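Capsid polyprotein VP90 (Turkey astrovirus 2, PDB 3TS3) probably self-assembles into the icosahedral astrovirus capsid, with the part in this structure forming the projection domain, or spike, of the capsid surface. Local coordinates at residues Thr67-Ser75 against Asn150-Tyr158. Residues are numbered along the deposited sequence; the frame is centred on the assembly and turned at random.
Unlike the reference sequence in segment 67-75: L68 (reference Ser).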
loop_
_atom_site.group_PDB
_atom_site.type_symbol
_atom_site.label_atom_id
_atom_site.label_comp_id
_atom_site.label_asym_id
_atom_site.label_seq_id
_atom_site.Cartn_x
_atom_site.Cartn_y
_atom_site.Cartn_z
ATOM N N THR C 67 24.387 18.788 -1.218
ATOM C CA THR C 67 24.331 17.931 -2.387
ATOM C C THR C 67 22.863 17.705 -2.753
ATOM O O THR C 67 21.999 18.393 -2.241
ATOM C CB THR C 67 25.119 16.625 -2.224
ATOM O OG1 THR C 67 25.089 15.903 -3.460
ATOM C CG2 THR C 67 24.548 15.776 -1.105
ATOM N N LEU C 68 22.588 16.788 -3.669
ATOM C CA LEU C 68 21.213 16.606 -4.115
ATOM C C LEU C 68 20.959 15.230 -4.716
ATOM O O LEU C 68 21.888 14.501 -5.034
ATOM C CB LEU C 68 20.871 17.665 -5.159
ATOM C CG LEU C 68 21.710 17.587 -6.440
ATOM C CD1 LEU C 68 21.217 16.480 -7.360
ATOM C CD2 LEU C 68 21.710 18.901 -7.181
ATOM N N PHE C 69 19.681 14.899 -4.871
ATOM C CA PHE C 69 19.263 13.773 -5.687
ATOM C C PHE C 69 18.287 14.266 -6.756
ATOM O O PHE C 69 17.395 15.043 -6.469
ATOM C CB PHE C 69 18.788 12.535 -4.889
ATOM C CG PHE C 69 17.565 12.737 -4.015
ATOM C CD1 PHE C 69 16.297 12.488 -4.504
ATOM C CD2 PHE C 69 17.697 13.058 -2.680
ATOM C CE1 PHE C 69 15.184 12.620 -3.694
ATOM C CE2 PHE C 69 16.588 13.187 -1.863
ATOM C CZ PHE C 69 15.330 12.967 -2.372
ATOM N N LEU C 70 18.519 13.865 -8.000
ATOM C CA LEU C 70 17.697 14.294 -9.122
ATOM C C LEU C 70 16.335 13.618 -9.188
ATOM O O LEU C 70 16.187 12.486 -8.781
ATOM C CB LEU C 70 18.439 14.076 -10.441
ATOM C CG LEU C 70 19.768 14.800 -10.630
ATOM C CD1 LEU C 70 20.483 14.225 -11.832
ATOM C CD2 LEU C 70 19.542 16.288 -10.811
ATOM N N LEU C 71 15.358 14.322 -9.742
ATOM C CA LEU C 71 14.014 13.793 -9.951
ATOM C C LEU C 71 13.702 13.841 -11.439
ATOM O O LEU C 71 14.391 14.501 -12.191
ATOM C CB LEU C 71 12.965 14.615 -9.205
ATOM C CG LEU C 71 13.033 14.727 -7.688
ATOM C CD1 LEU C 71 11.839 15.535 -7.214
ATOM C CD2 LEU C 71 13.060 13.376 -7.015
ATOM N N ASP C 72 12.672 13.124 -11.856
ATOM C CA ASP C 72 12.251 13.148 -13.251
ATOM C C ASP C 72 11.613 14.486 -13.609
ATOM O O ASP C 72 10.895 15.060 -12.809
ATOM C CB ASP C 72 11.251 12.025 -13.532
ATOM C CG ASP C 72 11.866 10.650 -13.404
ATOM O OD1 ASP C 72 12.774 10.321 -14.183
ATOM O OD2 ASP C 72 11.436 9.890 -12.527
ATOM N N ALA C 73 11.864 14.962 -14.820
ATOM C CA ALA C 73 11.217 16.179 -15.291
ATOM C C ALA C 73 9.720 15.923 -15.320
ATOM O O ALA C 73 9.290 14.840 -15.682
ATOM C CB ALA C 73 11.707 16.524 -16.694
ATOM N N ALA C 74 8.933 16.916 -14.913
ATOM C CA ALA C 74 7.482 16.775 -14.862
ATOM C C ALA C 74 6.760 18.118 -14.850
ATOM O O ALA C 74 7.361 19.137 -14.570
ATOM C CB ALA C 74 7.078 15.960 -13.646
ATOM N N SER C 75 5.470 18.101 -15.163
ATOM C CA SER C 75 4.635 19.301 -15.107
ATOM C C SER C 75 3.627 19.301 -13.953
ATOM O O SER C 75 3.005 20.312 -13.682
ATOM C CB SER C 75 3.890 19.502 -16.431
ATOM O OG SER C 75 4.772 19.836 -17.489
ATOM N N ASN C 150 7.309 2.046 -9.818
ATOM C CA ASN C 150 7.791 2.203 -11.188
ATOM C C ASN C 150 9.197 2.772 -11.237
ATOM O O ASN C 150 9.729 3.005 -12.310
ATOM C CB ASN C 150 6.872 3.114 -11.998
ATOM C CG ASN C 150 5.513 2.516 -12.227
ATOM O OD1 ASN C 150 5.373 1.318 -12.397
ATOM N ND2 ASN C 150 4.501 3.366 -12.235
ATOM N N GLY C 151 9.801 2.993 -10.075
ATOM C CA GLY C 151 11.111 3.617 -10.031
ATOM C C GLY C 151 11.118 5.122 -10.260
ATOM O O GLY C 151 12.107 5.679 -10.696
ATOM N N ARG C 152 10.009 5.779 -9.946
ATOM C CA ARG C 152 9.928 7.225 -10.082
ATOM C C ARG C 152 10.318 7.824 -8.743
ATOM O O ARG C 152 9.611 7.671 -7.756
ATOM C CB ARG C 152 8.509 7.643 -10.439
ATOM C CG ARG C 152 8.386 9.089 -10.874
ATOM C CD ARG C 152 6.951 9.455 -11.166
ATOM N NE ARG C 152 6.843 10.757 -11.816
ATOM C CZ ARG C 152 6.907 10.953 -13.126
ATOM N NH1 ARG C 152 7.087 9.938 -13.958
ATOM N NH2 ARG C 152 6.799 12.181 -13.600
ATOM N N ARG C 153 11.459 8.500 -8.734
ATOM C CA ARG C 153 12.038 9.059 -7.526
ATOM C C ARG C 153 11.143 10.127 -6.916
ATOM O O ARG C 153 10.504 10.902 -7.618
ATOM C CB ARG C 153 13.422 9.646 -7.819
ATOM C CG ARG C 153 14.288 9.939 -6.589
ATOM C CD ARG C 153 15.284 8.834 -6.413
ATOM N NE ARG C 153 16.253 8.996 -5.330
ATOM C CZ ARG C 153 17.556 9.156 -5.519
ATOM N NH1 ARG C 153 18.049 9.228 -6.747
ATOM N NH2 ARG C 153 18.367 9.237 -4.479
ATOM N N ALA C 154 11.133 10.143 -5.587
ATOM C CA ALA C 154 10.282 11.015 -4.786
ATOM C C ALA C 154 10.941 11.306 -3.443
ATOM O O ALA C 154 11.984 10.770 -3.136
ATOM C CB ALA C 154 8.923 10.376 -4.572
ATOM N N ALA C 155 10.324 12.172 -2.654
ATOM C CA ALA C 155 10.869 12.500 -1.354
ATOM C C ALA C 155 9.810 12.470 -0.272
ATOM O O ALA C 155 8.697 12.900 -0.490
ATOM C CB ALA C 155 11.522 13.868 -1.391
ATOM N N LEU C 156 10.186 11.977 0.902
ATOM C CA LEU C 156 9.322 12.050 2.068
ATOM C C LEU C 156 9.989 13.019 3.034
ATOM O O LEU C 156 11.137 12.831 3.414
ATOM C CB LEU C 156 9.155 10.677 2.721
ATOM C CG LEU C 156 8.375 10.598 4.040
ATOM C CD1 LEU C 156 6.923 10.981 3.861
ATOM C CD2 LEU C 156 8.484 9.201 4.624
ATOM N N PHE C 157 9.259 14.058 3.416
ATOM C CA PHE C 157 9.776 15.059 4.328
ATOM C C PHE C 157 9.030 14.973 5.648
ATOM O O PHE C 157 7.900 14.520 5.702
ATOM C CB PHE C 157 9.520 16.476 3.800
ATOM C CG PHE C 157 10.222 16.821 2.515
ATOM C CD1 PHE C 157 11.551 17.198 2.511
ATOM C CD2 PHE C 157 9.527 16.850 1.324
ATOM C CE1 PHE C 157 12.181 17.543 1.335
ATOM C CE2 PHE C 157 10.150 17.199 0.153
ATOM C CZ PHE C 157 11.479 17.543 0.160
ATOM N N TYR C 158 9.678 15.430 6.710
ATOM C CA TYR C 158 8.985 15.670 7.955
ATOM C C TYR C 158 9.072 17.177 8.156
ATOM O O TYR C 158 10.149 17.708 8.406
ATOM C CB TYR C 158 9.628 14.918 9.115
ATOM C CG TYR C 158 8.876 15.058 10.425
ATOM C CD1 TYR C 158 7.581 14.612 10.546
ATOM C CD2 TYR C 158 9.474 15.622 11.529
ATOM C CE1 TYR C 158 6.890 14.738 11.726
ATOM C CE2 TYR C 158 8.793 15.749 12.716
ATOM C CZ TYR C 158 7.500 15.303 12.813
ATOM O OH TYR C 158 6.813 15.427 13.998
HETATM O O HOH W 1 17.236 10.030 -9.373
HETATM O O HOH W 2 11.004 11.451 -10.203
HETATM O O HOH W 3 13.130 8.263 -11.111
HETATM O O HOH W 4 6.957 13.344 -16.208
#
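F69 and R153 make the main side-chain contact. The ring and guanidinium planes are 15° apart. F69 CB, not the ring, lies over one guanidinium face, toward its rim, 3.3 Å from R153 NH2. R153 reaches this place because its chain bends at chi2 (100°). R153 NE hydrogen-bonds to S145 OG, and W190 makes a cation-pi contact with this arginine.

Apolar contacts continue beside this pair. A155 CB meets the edge of the F69 ring, 4.0 Å from CZ. L71 crosses R153 at about a right angle, with CD2 3.7 Å from R153 CG.

The two strands belong to different sheets, their directions 129° apart. Strand 67-70 pairs with strand 56-59 in a two-stranded antiparallel hairpin of the spike domain. The chain then leads toward the large antiparallel sheet, where A74 bonds to I52. Strand 153-159 lies in that sheet, between strands 142-148 and 164-171. Side chains make the direct contacts, partly against backbone carbonyls: L71 CD2 packs on R153 O, F69 CE1 on A154 O.

Four waters make the hydrogen-bonded links. One accepts from R153 NH1 and donates to L70 O. Two others donate to D72 OD2. The first of these also takes the D72 N-H and donates to R153 O. The second takes the R153 N-H and donates to G151 O. The fourth lies in the R152 guanidinium plane and links NH2 to A73 O.

D72 and R152 probably attract by charge, but no N-H points at OD2, so they form no salt bridge. D72 OD2 is 4.6 Å from R152 NH1 and 3.6 Å from R152 CG. D72 CB lies loosely over one guanidinium face, with A74 CB at the edge. R152 NH2 hydrogen-bonds to S170 OG.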